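Long-range contacts in SusD superfamily protein (Bacteroides thetaiotaomicron, PDB 3MCX), which is of unknown function but, as a zinc-carrying member of the SusD family of outer-membrane proteins, probably helps to capture glycans at the cell surface: residues C51-V56 with G418-D423; L131-L136 with V154-S159; Q253-F258 with I353-E358; Y360-E365 with K408-E413. All coordinates share one frame; numbering follows the deposited sequence. Where two conformers were deposited one is given.

How the contacts relate
In one largely helical chain, contact 1 joins the ends of the longest loop, and contacts 2, 3 and 4 follow in series within it. Contact 4 has its centre about 13 Å from the centres of both contact 1 and contact 3. It shares helix 356-370 with contact 3, while its other helix, 403-414, is followed in the chain by helix 420-426 of contact 1. Salt bridges tie contact 4 to both neighbours. Contact 2 lies on the other side of the chain's centre from contact 4 and meets contact 3 through Leu131 and Phe258. Contacts 1, 3 and 4 thus join distant parts of the chain into one packed region, with contact 2 beside it.

Contact 1: residues C51-V56 with G418-D423; sequences CRAADV and GEVFYD
Arg52 and Phe421 lie side by side and point the same way. The CB methylene of Arg52 sits over the centre of one face of the Phe421 ring. Arg52 CB is 3.5 Å from the ring centroid and only 6° off the ring normal, a well-centred CH-pi contact. The ring is placed by its first torsion: CG of Phe421 is anti to the backbone N (chi1 -178°). Beyond CB the arginine chain bends at both chi2 and chi3. This keeps Arg52 NE close to the ring, 3.8 Å from Phe421 CZ. The guanidinium plane stands at 74° to the ring, so the two groups are not stacked flat. Its two terminal nitrogens bond to carbonyl oxygens elsewhere, NH2 to Arg456 and NH1 to Tyr71.

Next along the loop, the methyl of Ala53 points toward Val420 and Phe421. Ala53 CB is 3.9 Å from Val420 CG1 and 4.0 Å from Phe421 CA. The two backbones come close here, with the CA atoms of Ala53 and Phe421 4.9 Å apart. Asp55 comes more loosely against Val420 CG1, and its carboxylate is engaged by Arg411.

The contact lays the loop between helix 44-51 and strand 56-57 over the first turn of helix 420-426, far along the chain. A backbone hydrogen bond between Phe421 and Gly49 adds to the join. No hydrogen bond links the two segments themselves. They are held by apolar and CH-pi packing, with the arginine lending its aliphatic part to the ring and its N-H groups to carbonyls elsewhere.

Contact 2: residues L131-L136 with V154-S159; sequences LSLFNL and VPIETS
Leu133 and Leu136 face an extended loop that passes beside their helix, with CA atoms 7.6 Å apart for Leu133 and Ile156 and 6.9 Å apart for Leu136 and Val154. Val154 carries most of the contact on the loop side. Its CG2 branch reaches both leucines. It touches Leu133 CD1 at 3.4 Å, measured from Val154 CG2, which is tighter than usual for two carbons. The same Val154 CG2 is 4.0 Å from Leu136 CB. The Leu133 and Val154 side chains run past one another, each heading toward the other's backbone.

The two leucines are three residues apart and so lie on one side of helix 115-140. The chain leaves this helix and comes back along it before entering helix 172-186, in keeping with the mainly helical build of SusD proteins. Helix 81-106 closes in through Tyr92, which touches Leu136 and Val154 and bonds to the Pro155 carbonyl.

The other branch of Val154 meets backbone: CG1 is 3.8 Å from Leu136 O. Leu133 has CG anti to the backbone N (chi1 177°) and forks toward the loop. Its second methyl, Leu133 CD2, lies 4.2 Å from Ile156 CG1, while Gln178 and Val179 of helix 172-186 also touch this leucine.

Contact 3: residues Q253-F258 with I353-E358; sequences QSESLF and IIRLSE
Glu255 places one carboxylate oxygen, OE1, where three donors from the other segment meet it. The hydroxyl of Ser357 donates from the syn side, with OG 2.7 Å from Glu255 OE1. The other two donors lie well out of the carboxylate plane, on opposite sides of it: Arg355 NH1, in a salt bridge, at 2.8 Å and Ser357 N at 3.0 Å from Glu255 OE1. Arg355 has CG between its backbone N and carbonyl carbon (chi1 67°), and its extended chain crosses the glutamate obliquely. The remaining nitrogens of this arginine turn to Glu417 and Glu413. The other oxygen of Glu255 pairs with Arg388. An alanine here would probably leave the Ser357 hydroxyl and N-H without their acceptor and deprive Arg355 of one of its carboxylate partners.

Arg355 is the N-cap of helix 356-370, so the carboxylate lies by the first turn, where the helix end would be expected to steady its negative charge. Glu255 O also takes the N-H of Leu356.

Residues 353-355, just before the helix, pair antiparallel with the strand that starts at Ser256, through a classic beta bulge. Leu257 and Phe258 both face Ile354, whose O accepts Leu257 N at 2.9 Å and, weakly, Phe258 N. Ile353 and Ile354 likewise both face Phe258, whose O takes Ile353 N at 2.8 Å and, weakly, Ile354 N.

Ile353 lies alongside Phe258, with CG1 over one ring face toward the rim, 4.1 Å from the centroid. Leu257 and Ile354 rest on Ala206 of helix 201-214.

Contact 4: residues Y360-E365 with K408-E413; sequences YLNAAE and KERRKE
The Asn362 amide and the Arg410 guanidinium are nearly coplanar, 10° apart. Asn362 OD1 meets the guanidinium at its edge and accepts from Arg410 NH1 at 2.8 Å. A water closes a ring beside this bond. It donates to Asn362 OD1 at 2.7 Å and accepts from Arg410 NH2 at 2.9 Å. Glu365 OE1 stands off the guanidinium plane, 3.9 Å from Arg410 NE. None of the N-H groups is aimed at this oxygen, so the long salt bridge is purely electrostatic. The bend in the arginine at chi3 (63°) turns its head toward Asn362.

The segments 360-365 and 408-413 run antiparallel, at 168°, their axes 10.8 Å apart at closest approach. Such pairing suits a family of the TPR clan. Leu361 fills the gap between them with its two methyls spread. Leu361 CD1 is 4.0 Å from Glu413 CB, and Leu361 CD2 is 4.1 Å from Glu409 CG. Only the aliphatic parts of these glutamates take part. Their carboxylates turn to Arg309, and Glu413 also bonds to Tyr244.

A leucine in place of Arg410 would probably leave Asn362 OD1 without its charged donor and the bridging water with one anchor fewer.

Arg410 NE pairs with Asp423, and Glu365 has a stronger partner in Arg426. Arg410 is thus a buried cation near two carboxylates and a carbonyl, which would be expected to keep it charged.

Contact 1: residues C51-V56 with G418-D423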
loop_
_atom_site.group_PDB
_atom_site.type_symbol
_atom_site.label_atom_id
_atom_site.label_comp_id
_atom_site.label_asym_id
_atom_site.label_seq_id
_atom_site.Cartn_x
_atom_site.Cartn_y
_atom_site.Cartn_z
ATOM N N CYS A 51 3.361 5.533 8.011
ATOM C CA CYS A 51 4.086 5.884 9.236
ATOM C C CYS A 51 5.601 5.918 9.089
ATOM O O CYS A 51 6.314 6.470 9.952
ATOM C CB CYS A 51 3.683 5.029 10.452
ATOM S SG CYS A 51 4.188 3.304 10.361
ATOM N N ARG A 52 6.123 5.351 7.997
ATOM C CA ARG A 52 7.547 5.393 7.708
ATOM C C ARG A 52 7.984 6.696 7.037
ATOM O O ARG A 52 9.189 6.972 6.944
ATOM C CB ARG A 52 7.954 4.183 6.843
ATOM C CG ARG A 52 7.775 2.849 7.501
ATOM C CD ARG A 52 8.890 2.524 8.456
ATOM N NE ARG A 52 10.029 1.942 7.733
ATOM C CZ ARG A 52 11.077 1.396 8.327
ATOM N NH1 ARG A 52 11.205 1.455 9.640
ATOM N NH2 ARG A 52 11.999 0.773 7.593
ATOM N N ALA A 53 7.019 7.495 6.572
ATOM C CA ALA A 53 7.296 8.768 5.905
ATOM C C ALA A 53 7.075 9.902 6.922
ATOM O O ALA A 53 7.452 9.742 8.089
ATOM C CB ALA A 53 6.472 8.933 4.592
ATOM N N ALA A 54 6.584 11.065 6.505
ATOM C CA ALA A 54 6.576 12.259 7.360
ATOM C C ALA A 54 5.212 12.839 7.694
ATOM O O ALA A 54 5.151 13.801 8.487
ATOM C CB ALA A 54 7.445 13.370 6.724
ATOM N N ASP A 55 4.170 12.304 7.056
ATOM C CA ASP A 55 2.820 12.856 7.113
ATOM C C ASP A 55 1.912 12.195 8.129
ATOM O O ASP A 55 0.949 12.832 8.601
ATOM C CB ASP A 55 2.180 12.813 5.727
ATOM C CG ASP A 55 2.846 13.759 4.757
ATOM O OD1 ASP A 55 3.193 14.890 5.172
ATOM O OD2 ASP A 55 3.012 13.365 3.579
ATOM N N VAL A 56 2.142 10.909 8.399
ATOM C CA VAL A 56 1.353 10.130 9.357
ATOM C C VAL A 56 2.347 9.649 10.394
ATOM O O VAL A 56 3.376 9.039 10.055
ATOM C CB VAL A 56 0.613 8.967 8.704
ATOM C CG1 VAL A 56 -0.087 8.154 9.782
ATOM C CG2 VAL A 56 -0.389 9.435 7.635
ATOM N N GLY A 418 -0.859 3.868 2.095
ATOM C CA GLY A 418 0.238 2.914 2.161
ATOM C C GLY A 418 1.365 3.052 1.169
ATOM O O GLY A 418 2.209 2.178 1.117
ATOM N N GLU A 419 1.426 4.157 0.412
ATOM C CA GLU A 419 2.408 4.285 -0.671
ATOM C C GLU A 419 3.418 5.416 -0.521
ATOM O O GLU A 419 4.473 5.355 -1.144
ATOM C CB GLU A 419 1.734 4.442 -2.023
ATOM C CG GLU A 419 1.036 3.192 -2.494
ATOM C CD GLU A 419 1.966 2.053 -2.699
ATOM O OE1 GLU A 419 3.055 2.276 -3.285
ATOM O OE2 GLU A 419 1.680 0.935 -2.245
ATOM N N VAL A 420 3.102 6.474 0.218
ATOM C CA VAL A 420 3.956 7.658 0.216
ATOM C C VAL A 420 5.424 7.414 0.573
ATOM O O VAL A 420 6.309 8.047 -0.009
ATOM C CB VAL A 420 3.303 8.799 1.049
ATOM C CG1 VAL A 420 4.303 9.863 1.511
ATOM C CG2 VAL A 420 2.159 9.390 0.231
ATOM N N PHE A 421 5.710 6.505 1.494
ATOM C CA PHE A 421 7.109 6.161 1.793
ATOM C C PHE A 421 7.934 5.891 0.536
ATOM O O PHE A 421 9.044 6.374 0.376
ATOM C CB PHE A 421 7.057 4.910 2.674
ATOM C CG PHE A 421 8.386 4.371 3.161
ATOM C CD1 PHE A 421 9.406 5.181 3.598
ATOM C CD2 PHE A 421 8.558 2.981 3.285
ATOM C CE1 PHE A 421 10.547 4.645 4.126
ATOM C CE2 PHE A 421 9.712 2.461 3.786
ATOM C CZ PHE A 421 10.691 3.277 4.220
ATOM N N TYR A 422 7.352 5.084 -0.334
ATOM C CA TYR A 422 8.045 4.640 -1.563
ATOM C C TYR A 422 8.294 5.792 -2.525
ATOM O O TYR A 422 9.274 5.775 -3.275
ATOM C CB TYR A 422 7.244 3.497 -2.195
ATOM C CG TYR A 422 7.064 2.388 -1.205
ATOM C CD1 TYR A 422 8.174 1.646 -0.770
ATOM C CD2 TYR A 422 5.834 2.182 -0.586
ATOM C CE1 TYR A 422 8.061 0.674 0.164
ATOM C CE2 TYR A 422 5.713 1.188 0.414
ATOM C CZ TYR A 422 6.829 0.460 0.777
ATOM O OH TYR A 422 6.741 -0.514 1.769
ATOM N N ASP A 423 7.440 6.822 -2.479
ATOM C CA ASP A 423 7.666 8.059 -3.263
ATOM C C ASP A 423 9.027 8.667 -2.950
ATOM O O ASP A 423 9.732 9.137 -3.843
ATOM C CB ASP A 423 6.598 9.122 -2.977
ATOM C CG ASP A 423 5.200 8.688 -3.316
ATOM O OD1 ASP A 423 4.943 7.544 -3.761
ATOM O OD2 ASP A 423 4.300 9.562 -3.163
#

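Contact 2: residues L131-L136 with V154-S159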
loop_
_atom_site.group_PDB
_atom_site.type_symbol
_atom_site.label_atom_id
_atom_site.label_comp_id
_atom_site.label_asym_id
_atom_site.label_seq_id
_atom_site.Cartn_x
_atom_site.Cartn_y
_atom_site.Cartn_z
ATOM N N LEU A 131 1.854 -9.851 -6.225
ATOM C CA LEU A 131 1.638 -8.748 -5.284
ATOM C C LEU A 131 2.251 -9.063 -3.910
ATOM O O LEU A 131 2.887 -8.205 -3.291
ATOM C CB LEU A 131 0.146 -8.505 -5.151
ATOM C CG LEU A 131 -0.309 -7.374 -4.251
ATOM C CD1 LEU A 131 0.380 -6.068 -4.633
ATOM C CD2 LEU A 131 -1.867 -7.257 -4.348
ATOM N N SER A 132 2.085 -10.313 -3.478
ATOM C CA SER A 132 2.610 -10.732 -2.190
ATOM C C SER A 132 4.148 -10.654 -2.169
ATOM O O SER A 132 4.729 -10.139 -1.227
ATOM C CB SER A 132 2.059 -12.092 -1.833
ATOM O OG SER A 132 0.637 -12.046 -1.637
ATOM N N LEU A 133 4.801 -11.170 -3.215
ATOM C CA LEU A 133 6.261 -11.131 -3.266
ATOM C C LEU A 133 6.712 -9.661 -3.304
ATOM O O LEU A 133 7.697 -9.301 -2.642
ATOM C CB LEU A 133 6.768 -11.898 -4.469
ATOM C CG LEU A 133 8.295 -11.864 -4.671
ATOM C CD1 LEU A 133 9.085 -12.327 -3.450
ATOM C CD2 LEU A 133 8.709 -12.663 -5.939
ATOM N N PHE A 134 6.021 -8.800 -4.056
ATOM C CA PHE A 134 6.331 -7.370 -4.105
ATOM C C PHE A 134 6.280 -6.750 -2.706
ATOM O O PHE A 134 7.179 -6.014 -2.302
ATOM C CB PHE A 134 5.345 -6.674 -5.059
ATOM C CG PHE A 134 5.500 -5.182 -5.167
ATOM C CD1 PHE A 134 6.651 -4.622 -5.659
ATOM C CD2 PHE A 134 4.462 -4.343 -4.821
ATOM C CE1 PHE A 134 6.759 -3.251 -5.815
ATOM C CE2 PHE A 134 4.581 -2.966 -4.956
ATOM C CZ PHE A 134 5.710 -2.431 -5.464
ATOM N N ASN A 135 5.202 -7.037 -1.975
ATOM C CA ASN A 135 5.038 -6.523 -0.614
ATOM C C ASN A 135 6.168 -6.935 0.304
ATOM O O ASN A 135 6.704 -6.116 1.059
ATOM C CB ASN A 135 3.680 -6.955 -0.068
ATOM C CG ASN A 135 2.524 -6.200 -0.734
ATOM O OD1 ASN A 135 2.649 -5.009 -1.054
ATOM N ND2 ASN A 135 1.386 -6.880 -0.918
ATOM N N LEU A 136 6.563 -8.214 0.259
ATOM C CA LEU A 136 7.697 -8.654 1.069
ATOM C C LEU A 136 9.005 -7.945 0.670
ATOM O O LEU A 136 9.799 -7.568 1.511
ATOM C CB LEU A 136 7.890 -10.161 0.963
ATOM C CG LEU A 136 6.845 -10.991 1.716
ATOM C CD1 LEU A 136 6.774 -12.383 1.126
ATOM C CD2 LEU A 136 7.173 -11.025 3.204
ATOM N N VAL A 154 14.008 -11.210 -0.820
ATOM C CA VAL A 154 13.483 -12.277 0.014
ATOM C C VAL A 154 13.498 -13.597 -0.747
ATOM O O VAL A 154 13.777 -13.623 -1.958
ATOM C CB VAL A 154 12.079 -11.963 0.498
ATOM C CG1 VAL A 154 12.032 -10.656 1.297
ATOM C CG2 VAL A 154 11.093 -11.886 -0.693
ATOM N N PRO A 155 13.211 -14.717 -0.078
ATOM C CA PRO A 155 13.122 -15.975 -0.799
ATOM C C PRO A 155 11.943 -16.036 -1.776
ATOM O O PRO A 155 10.846 -15.547 -1.511
ATOM C CB PRO A 155 12.975 -17.022 0.320
ATOM C CG PRO A 155 13.669 -16.389 1.480
ATOM C CD PRO A 155 13.285 -14.949 1.377
ATOM N N ILE A 156 12.204 -16.644 -2.914
ATOM C CA ILE A 156 11.209 -16.796 -3.957
ATOM C C ILE A 156 10.695 -18.222 -3.994
ATOM O O ILE A 156 11.440 -19.193 -4.234
ATOM C CB ILE A 156 11.784 -16.413 -5.348
ATOM C CG1 ILE A 156 12.208 -14.952 -5.330
ATOM C CG2 ILE A 156 10.731 -16.670 -6.466
ATOM C CD1 ILE A 156 12.878 -14.498 -6.631
ATOM N N GLU A 157 9.374 -18.337 -3.787
ATOM C CA GLU A 157 8.661 -19.631 -3.945
ATOM C C GLU A 157 7.630 -19.590 -5.071
ATOM O O GLU A 157 6.706 -18.794 -5.035
ATOM C CB GLU A 157 7.949 -20.005 -2.646
ATOM C CG GLU A 157 8.901 -20.224 -1.497
ATOM C CD GLU A 157 8.207 -20.701 -0.208
ATOM O OE1 GLU A 157 6.995 -21.042 -0.265
ATOM O OE2 GLU A 157 8.886 -20.762 0.847
ATOM N N THR A 158 7.776 -20.465 -6.059
ATOM C CA THR A 158 6.829 -20.529 -7.186
ATOM C C THR A 158 6.251 -21.938 -7.408
ATOM O O THR A 158 5.634 -22.226 -8.442
ATOM C CB THR A 158 7.456 -19.988 -8.485
ATOM O OG1 THR A 158 8.587 -20.782 -8.845
ATOM C CG2 THR A 158 7.864 -18.490 -8.347
ATOM N N SER A 159 6.449 -22.796 -6.427
ATOM C CA SER A 159 5.942 -24.158 -6.459
ATOM C C SER A 159 5.590 -24.500 -5.023
ATOM O O SER A 159 6.031 -23.820 -4.098
ATOM C CB SER A 159 7.005 -25.124 -7.010
ATOM O OG SER A 159 8.202 -25.055 -6.225
#

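Contact 3: residues Q253-F258 with I353-E358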
loop_
_atom_site.group_PDB
_atom_site.type_symbol
_atom_site.label_atom_id
_atom_site.label_comp_id
_atom_site.label_asym_id
_atom_site.label_seq_id
_atom_site.Cartn_x
_atom_site.Cartn_y
_atom_site.Cartn_z
ATOM N N GLN A 253 -16.482 2.343 -4.771
ATOM C CA GLN A 253 -16.762 3.618 -5.426
ATOM C C GLN A 253 -15.950 3.693 -6.721
ATOM O O GLN A 253 -15.122 2.842 -6.989
ATOM C CB GLN A 253 -16.496 4.769 -4.448
ATOM C CG GLN A 253 -17.430 4.704 -3.228
ATOM C CD GLN A 253 -18.903 4.845 -3.619
ATOM O OE1 GLN A 253 -19.337 5.925 -4.009
ATOM N NE2 GLN A 253 -19.682 3.738 -3.563
ATOM N N SER A 254 -16.223 4.719 -7.518
ATOM C CA SER A 254 -15.850 4.733 -8.926
ATOM C C SER A 254 -14.355 4.732 -9.234
ATOM O O SER A 254 -13.984 4.393 -10.355
ATOM C CB SER A 254 -16.520 5.911 -9.648
ATOM O OG SER A 254 -15.975 7.154 -9.230
ATOM N N GLU A 255 -13.506 5.099 -8.284
ATOM C CA GLU A 255 -12.081 5.038 -8.536
ATOM C C GLU A 255 -11.477 3.693 -8.164
ATOM O O GLU A 255 -10.355 3.394 -8.554
ATOM C CB GLU A 255 -11.327 6.116 -7.749
ATOM C CG GLU A 255 -11.529 7.552 -8.221
ATOM C CD GLU A 255 -10.408 8.502 -7.761
ATOM O OE1 GLU A 255 -9.321 8.040 -7.291
ATOM O OE2 GLU A 255 -10.638 9.723 -7.883
ATOM N N SER A 256 -12.180 2.899 -7.355
ATOM C CA SER A 256 -11.592 1.690 -6.773
ATOM C C SER A 256 -11.335 0.623 -7.820
ATOM O O SER A 256 -12.285 0.201 -8.497
ATOM C CB SER A 256 -12.549 1.121 -5.726
ATOM O OG SER A 256 -11.959 -0.014 -5.136
ATOM N N LEU A 257 -10.081 0.198 -7.969
ATOM C CA LEU A 257 -9.743 -0.804 -8.983
ATOM C C LEU A 257 -9.635 -2.208 -8.387
ATOM O O LEU A 257 -10.003 -3.184 -9.033
ATOM C CB LEU A 257 -8.464 -0.408 -9.697
ATOM C CG LEU A 257 -8.553 0.850 -10.559
ATOM C CD1 LEU A 257 -7.159 1.442 -10.761
ATOM C CD2 LEU A 257 -9.152 0.536 -11.908
ATOM N N PHE A 258 -9.108 -2.308 -7.179
ATOM C CA PHE A 258 -9.080 -3.572 -6.420
ATOM C C PHE A 258 -9.281 -3.197 -4.965
ATOM O O PHE A 258 -8.552 -2.399 -4.418
ATOM C CB PHE A 258 -7.771 -4.306 -6.656
ATOM C CG PHE A 258 -7.545 -5.545 -5.793
ATOM C CD1 PHE A 258 -8.582 -6.404 -5.453
ATOM C CD2 PHE A 258 -6.271 -5.855 -5.371
ATOM C CE1 PHE A 258 -8.332 -7.543 -4.669
ATOM C CE2 PHE A 258 -6.031 -7.020 -4.585
ATOM C CZ PHE A 258 -7.067 -7.819 -4.229
ATOM N N ILE A 353 -7.086 -1.421 -2.278
ATOM C CA ILE A 353 -5.694 -1.737 -2.538
ATOM C C ILE A 353 -5.074 -0.788 -3.557
ATOM O O ILE A 353 -3.940 -0.361 -3.384
ATOM C CB ILE A 353 -5.557 -3.213 -2.997
ATOM C CG1 ILE A 353 -6.183 -4.179 -1.999
ATOM C CG2 ILE A 353 -4.059 -3.572 -3.296
ATOM C CD1 ILE A 353 -5.593 -4.144 -0.595
ATOM N N ILE A 354 -5.813 -0.446 -4.614
ATOM C CA ILE A 354 -5.344 0.548 -5.578
ATOM C C ILE A 354 -6.551 1.207 -6.239
ATOM O O ILE A 354 -7.563 0.565 -6.501
ATOM C CB ILE A 354 -4.345 -0.069 -6.607
ATOM C CG1 ILE A 354 -3.728 0.998 -7.507
ATOM C CG2 ILE A 354 -5.015 -1.166 -7.420
ATOM C CD1 ILE A 354 -2.390 0.567 -8.139
ATOM N N ARG A 355 -6.447 2.509 -6.466
ATOM C CA ARG A 355 -7.513 3.264 -7.100
ATOM C C ARG A 355 -6.991 4.205 -8.194
ATOM O O ARG A 355 -5.792 4.451 -8.342
ATOM C CB ARG A 355 -8.345 4.015 -6.068
ATOM C CG ARG A 355 -7.638 5.104 -5.352
ATOM C CD ARG A 355 -8.573 5.749 -4.328
ATOM N NE ARG A 355 -7.879 6.730 -3.483
ATOM C CZ ARG A 355 -7.751 8.047 -3.699
ATOM N NH1 ARG A 355 -8.400 8.675 -4.676
ATOM N NH2 ARG A 355 -7.022 8.767 -2.871
ATOM N N LEU A 356 -7.933 4.703 -8.977
ATOM C CA LEU A 356 -7.605 5.393 -10.202
ATOM C C LEU A 356 -6.716 6.626 -9.969
ATOM O O LEU A 356 -5.878 6.916 -10.814
ATOM C CB LEU A 356 -8.894 5.758 -10.931
ATOM C CG LEU A 356 -8.806 6.168 -12.394
ATOM C CD1 LEU A 356 -8.137 5.066 -13.252
ATOM C CD2 LEU A 356 -10.170 6.581 -12.956
ATOM N N SER A 357 -6.920 7.393 -8.892
ATOM C CA SER A 357 -6.070 8.584 -8.687
ATOM C C SER A 357 -4.579 8.202 -8.663
ATOM O O SER A 357 -3.737 8.953 -9.200
ATOM C CB SER A 357 -6.397 9.342 -7.394
ATOM O OG SER A 357 -7.594 10.090 -7.496
ATOM N N GLU A 358 -4.247 7.053 -8.059
ATOM C CA GLU A 358 -2.839 6.644 -8.000
ATOM C C GLU A 358 -2.329 6.382 -9.406
ATOM O O GLU A 358 -1.179 6.688 -9.718
ATOM C CB GLU A 358 -2.613 5.407 -7.125
ATOM C CG GLU A 358 -1.167 4.970 -7.130
ATOM C CD GLU A 358 -0.896 3.688 -6.381
ATOM O OE1 GLU A 358 -1.721 3.316 -5.539
ATOM O OE2 GLU A 358 0.132 3.037 -6.654
#

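Contact 4: residues Y360-E365 with K408-E413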
loop_
_atom_site.group_PDB
_atom_site.type_symbol
_atom_site.label_atom_id
_atom_site.label_comp_id
_atom_site.label_asym_id
_atom_site.label_seq_id
_atom_site.Cartn_x
_atom_site.Cartn_y
_atom_site.Cartn_z
ATOM N N TYR A 360 -3.318 7.732 -12.288
ATOM C CA TYR A 360 -3.043 9.014 -12.945
ATOM C C TYR A 360 -1.724 9.621 -12.437
ATOM O O TYR A 360 -0.949 10.144 -13.234
ATOM C CB TYR A 360 -4.208 10.002 -12.736
ATOM C CG TYR A 360 -5.369 9.871 -13.696
ATOM C CD1 TYR A 360 -6.245 8.786 -13.652
ATOM C CD2 TYR A 360 -5.578 10.838 -14.663
ATOM C CE1 TYR A 360 -7.293 8.691 -14.549
ATOM C CE2 TYR A 360 -6.628 10.763 -15.558
ATOM C CZ TYR A 360 -7.475 9.670 -15.516
ATOM O OH TYR A 360 -8.511 9.622 -16.457
ATOM N N LEU A 361 -1.495 9.566 -11.136
ATOM C CA LEU A 361 -0.272 10.112 -10.531
ATOM C C LEU A 361 0.976 9.325 -10.963
ATOM O O LEU A 361 2.013 9.914 -11.253
ATOM C CB LEU A 361 -0.426 10.225 -9.002
ATOM C CG LEU A 361 -1.424 11.308 -8.569
ATOM C CD1 LEU A 361 -1.916 11.023 -7.145
ATOM C CD2 LEU A 361 -0.838 12.753 -8.782
ATOM N N ASN A 362 0.834 8.012 -11.056
ATOM C CA ASN A 362 1.905 7.135 -11.572
ATOM C C ASN A 362 2.243 7.503 -12.992
ATOM O O ASN A 362 3.412 7.592 -13.352
ATOM C CB ASN A 362 1.486 5.653 -11.524
ATOM C CG ASN A 362 1.458 5.077 -10.119
ATOM O OD1 ASN A 362 1.873 5.714 -9.155
ATOM N ND2 ASN A 362 0.938 3.822 -9.995
ATOM N N ALA A 363 1.226 7.719 -13.828
ATOM C CA ALA A 363 1.485 8.181 -15.197
ATOM C C ALA A 363 2.196 9.540 -15.230
ATOM O O ALA A 363 3.110 9.748 -16.027
ATOM C CB ALA A 363 0.161 8.224 -16.028
ATOM N N ALA A 364 1.735 10.482 -14.414
ATOM C CA ALA A 364 2.339 11.798 -14.410
ATOM C C ALA A 364 3.827 11.725 -14.038
ATOM O O ALA A 364 4.653 12.329 -14.728
ATOM C CB ALA A 364 1.602 12.729 -13.469
ATOM N N GLU A 365 4.130 10.969 -12.995
ATOM C CA GLU A 365 5.506 10.828 -12.498
ATOM C C GLU A 365 6.364 10.063 -13.537
ATOM O O GLU A 365 7.460 10.494 -13.867
ATOM C CB GLU A 365 5.541 10.140 -11.144
ATOM C CG GLU A 365 6.920 10.058 -10.505
ATOM C CD GLU A 365 6.914 9.402 -9.148
ATOM O OE1 GLU A 365 5.828 9.218 -8.530
ATOM O OE2 GLU A 365 8.033 9.028 -8.698
ATOM N N LYS A 408 4.264 16.342 -3.994
ATOM C CA LYS A 408 3.296 17.035 -3.134
ATOM C C LYS A 408 1.866 16.579 -3.381
ATOM O O LYS A 408 1.134 16.304 -2.431
ATOM C CB LYS A 408 3.366 18.545 -3.306
ATOM C CG LYS A 408 4.572 19.229 -2.654
ATOM C CD LYS A 408 4.443 20.747 -2.731
ATOM C CE LYS A 408 5.473 21.513 -1.923
ATOM N NZ LYS A 408 5.198 22.996 -1.901
ATOM N N GLU A 409 1.447 16.487 -4.631
ATOM C CA GLU A 409 0.086 16.060 -4.922
ATOM C C GLU A 409 -0.160 14.645 -4.450
ATOM O O GLU A 409 -1.244 14.339 -3.908
ATOM C CB GLU A 409 -0.206 16.186 -6.421
ATOM C CG GLU A 409 -1.693 16.217 -6.741
ATOM C CD GLU A 409 -2.397 17.395 -6.133
ATOM O OE1 GLU A 409 -1.766 18.432 -5.844
ATOM O OE2 GLU A 409 -3.629 17.281 -5.975
ATOM N N ARG A 410 0.818 13.756 -4.628
ATOM C CA ARG A 410 0.685 12.387 -4.138
ATOM C C ARG A 410 0.524 12.320 -2.632
ATOM O O ARG A 410 -0.268 11.523 -2.116
ATOM C CB ARG A 410 1.888 11.525 -4.540
ATOM C CG ARG A 410 2.004 11.243 -6.059
ATOM C CD ARG A 410 3.251 10.389 -6.393
ATOM N NE ARG A 410 3.137 9.084 -5.767
ATOM C CZ ARG A 410 2.572 7.999 -6.291
ATOM N NH1 ARG A 410 2.169 7.957 -7.555
ATOM N NH2 ARG A 410 2.485 6.938 -5.554
ATOM N N ARG A 411 1.286 13.137 -1.912
ATOM C CA ARG A 411 1.177 13.174 -0.447
ATOM C C ARG A 411 -0.241 13.607 -0.036
ATOM O O ARG A 411 -0.830 13.042 0.896
ATOM C CB ARG A 411 2.235 14.090 0.174
ATOM C CG ARG A 411 3.615 13.416 0.167
ATOM C CD ARG A 411 4.669 14.436 0.484
ATOM N NE ARG A 411 4.543 14.958 1.839
ATOM C CZ ARG A 411 5.175 16.040 2.287
ATOM N NH1 ARG A 411 5.986 16.748 1.484
ATOM N NH2 ARG A 411 5.003 16.438 3.555
ATOM N N LYS A 412 -0.781 14.604 -0.721
ATOM C CA LYS A 412 -2.127 15.091 -0.404
ATOM C C LYS A 412 -3.190 14.014 -0.752
ATOM O O LYS A 412 -4.112 13.772 0.006
ATOM C CB LYS A 412 -2.448 16.366 -1.163
ATOM C CG LYS A 412 -1.622 17.586 -0.750
ATOM C CD LYS A 412 -1.905 18.780 -1.636
ATOM C CE LYS A 412 -0.927 19.915 -1.405
ATOM N NZ LYS A 412 -1.342 21.167 -2.120
ATOM N N GLU A 413 -3.057 13.377 -1.906
ATOM C CA GLU A 413 -4.069 12.489 -2.433
ATOM C C GLU A 413 -4.061 11.128 -1.768
ATOM O O GLU A 413 -5.115 10.548 -1.550
ATOM C CB GLU A 413 -3.895 12.313 -3.956
ATOM C CG GLU A 413 -5.027 11.510 -4.611
ATOM C CD GLU A 413 -6.404 12.124 -4.344
ATOM O OE1 GLU A 413 -6.509 13.365 -4.420
ATOM O OE2 GLU A 413 -7.385 11.378 -4.070
HETATM O O HOH W 1 2.445 4.330 -6.861
#